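Local structure of CdiI toxin (Salmonella enterica subsp. enterica serovar Rubislaw str. ATCC 10717, 4ZQU) at residues B[11-16]-B[140-145]. The protein neutralizes its cognate CdiA-CT toxin as the immunity protein of a contact-dependent growth inhibition system, binding it by extending a beta-sheet across the interface. Sequence-based numbering, arbitrary orientation.
Sequences SVKMNT and EVWGGT
Lys13 and Trp142 meet although their strands stay apart: their CA atoms, the nearest such pair, are 10.6 Å apart, and no hydrogen bond joins 11-16 to 140-145. One side-chain pair spans that gap. The Lys13 chain starts with CG opposite the carbonyl carbon (chi1 -63°), then bends at CB-CG and again at CD-CE, which sets CE over one face of the indole, offset toward its rim, with CD near CZ2. Lys13 CE sits 3.6 Å from Trp142 CH2 and 3.7 Å from the centroid of the six-membered ring, only 18° off its normal, a CH-pi contact. The ammonium stands higher: Lys13 NZ is 4.8 Å from the same centroid and 14° off the normal, within cation-pi geometry. The polar atoms of both side chains are hydrogen-bonded elsewhere, NZ with Ser119 OG and the indole NE1 with the carbonyl of Met117, consistent with a fixed placement of lysine and ring. The contact is buried. Strand 8-14 runs between strands 19-26 and 118-124, Trp142 stacks on His136 of strand 129-138 and touches Phe114 of helix 110-115, and strand 141-143 pairs antiparallel with a strand of the CdiA-CT toxin chain, an intermolecular beta-augmentation.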
loop_
_atom_site.group_PDB
_atom_site.type_symbol
_atom_site.label_atom_id
_atom_site.label_comp_id
_atom_site.label_asym_id
_atom_site.label_seq_id
_atom_site.Cartn_x
_atom_site.Cartn_y
_atom_site.Cartn_z
ATOM N N SER B 11 -8.474 -2.712 -9.269
ATOM C CA SER B 11 -7.072 -2.742 -9.667
ATOM C C SER B 11 -6.880 -3.465 -10.996
ATOM O O SER B 11 -7.492 -4.506 -11.242
ATOM C CB SER B 11 -6.222 -3.402 -8.581
ATOM O OG SER B 11 -4.841 -3.181 -8.810
ATOM N N VAL B 12 -6.024 -2.906 -11.847
ATOM C CA VAL B 12 -5.779 -3.459 -13.170
ATOM C C VAL B 12 -4.333 -3.915 -13.341
ATOM O O VAL B 12 -3.399 -3.136 -13.152
ATOM C CB VAL B 12 -6.115 -2.431 -14.271
ATOM C CG1 VAL B 12 -5.773 -2.989 -15.644
ATOM C CG2 VAL B 12 -7.578 -2.042 -14.198
ATOM N N LYS B 13 -4.163 -5.185 -13.700
ATOM C CA LYS B 13 -2.850 -5.741 -14.010
ATOM C C LYS B 13 -2.810 -6.184 -15.469
ATOM O O LYS B 13 -3.706 -6.891 -15.930
ATOM C CB LYS B 13 -2.530 -6.916 -13.088
ATOM C CG LYS B 13 -2.436 -6.550 -11.615
ATOM C CD LYS B 13 -1.166 -5.773 -11.315
ATOM C CE LYS B 13 -1.058 -5.436 -9.833
ATOM N NZ LYS B 13 -2.127 -4.500 -9.389
ATOM N N MET B 14 -1.775 -5.770 -16.196
ATOM C CA MET B 14 -1.682 -6.087 -17.619
ATOM C C MET B 14 -0.280 -6.481 -18.068
ATOM O O MET B 14 0.666 -5.705 -17.941
ATOM C CB MET B 14 -2.150 -4.901 -18.468
ATOM C CG MET B 14 -2.054 -5.159 -19.970
ATOM S SD MET B 14 -2.308 -3.701 -21.001
ATOM C CE MET B 14 -0.936 -2.668 -20.491
ATOM N N ASN B 15 -0.156 -7.690 -18.604
ATOM C CA ASN B 15 1.037 -8.061 -19.349
ATOM C C ASN B 15 0.703 -8.302 -20.821
ATOM O O ASN B 15 -0.322 -7.831 -21.314
ATOM C CB ASN B 15 1.724 -9.281 -18.718
ATOM C CG ASN B 15 0.832 -10.510 -18.664
ATOM O OD1 ASN B 15 -0.016 -10.729 -19.528
ATOM N ND2 ASN B 15 1.036 -11.330 -17.639
ATOM N N THR B 16 1.570 -9.026 -21.518
ATOM C CA THR B 16 1.378 -9.267 -22.942
ATOM C C THR B 16 0.137 -10.119 -23.195
ATOM O O THR B 16 -0.582 -9.919 -24.177
ATOM C CB THR B 16 2.611 -9.960 -23.563
ATOM O OG1 THR B 16 3.768 -9.135 -23.378
ATOM C CG2 THR B 16 2.407 -10.201 -25.053
ATOM N N GLU B 140 6.959 -7.771 -7.964
ATOM C CA GLU B 140 5.661 -7.794 -7.309
ATOM C C GLU B 140 5.382 -6.510 -6.535
ATOM O O GLU B 140 4.539 -6.491 -5.640
ATOM C CB GLU B 140 5.565 -8.998 -6.372
ATOM C CG GLU B 140 5.560 -10.332 -7.094
ATOM C CD GLU B 140 5.442 -11.507 -6.148
ATOM O OE1 GLU B 140 6.336 -11.675 -5.290
ATOM O OE2 GLU B 140 4.455 -12.263 -6.261
ATOM N N VAL B 141 6.095 -5.439 -6.880
ATOM C CA VAL B 141 5.910 -4.155 -6.210
ATOM C C VAL B 141 5.803 -2.998 -7.201
ATOM O O VAL B 141 6.733 -2.731 -7.960
ATOM C CB VAL B 141 7.065 -3.849 -5.230
ATOM C CG1 VAL B 141 6.819 -2.527 -4.526
ATOM C CG2 VAL B 141 7.230 -4.967 -4.213
ATOM N N TRP B 142 4.661 -2.316 -7.187
ATOM C CA TRP B 142 4.473 -1.106 -7.983
ATOM C C TRP B 142 4.430 0.116 -7.072
ATOM O O TRP B 142 4.229 -0.010 -5.865
ATOM C CB TRP B 142 3.192 -1.186 -8.812
ATOM C CG TRP B 142 3.177 -2.301 -9.808
ATOM C CD1 TRP B 142 3.444 -2.212 -11.143
ATOM C CD2 TRP B 142 2.873 -3.680 -9.551
ATOM N NE1 TRP B 142 3.321 -3.447 -11.733
ATOM C CE2 TRP B 142 2.975 -4.364 -10.777
ATOM C CE3 TRP B 142 2.524 -4.397 -8.402
ATOM C CZ2 TRP B 142 2.742 -5.737 -10.887
ATOM C CZ3 TRP B 142 2.295 -5.758 -8.514
ATOM C CH2 TRP B 142 2.405 -6.413 -9.746
ATOM N N GLY B 143 4.620 1.300 -7.647
ATOM C CA GLY B 143 4.670 2.509 -6.848
ATOM C C GLY B 143 4.583 3.802 -7.632
ATOM O O GLY B 143 4.109 3.819 -8.765
ATOM N N GLY B 144 5.045 4.888 -7.016
ATOM C CA GLY B 144 4.970 6.214 -7.606
ATOM C C GLY B 144 5.686 6.347 -8.937
ATOM O O GLY B 144 6.789 5.834 -9.119
ATOM N N THR B 145 5.055 7.066 -9.860
ATOM C CA THR B 145 5.533 7.183 -11.242
ATOM C C THR B 145 6.806 8.013 -11.572
ATOM O O THR B 145 7.465 7.696 -12.563
ATOM C CB THR B 145 4.396 7.727 -12.130
ATOM O OG1 THR B 145 3.713 8.789 -11.450
ATOM C CG2 THR B 145 3.407 6.616 -12.439
#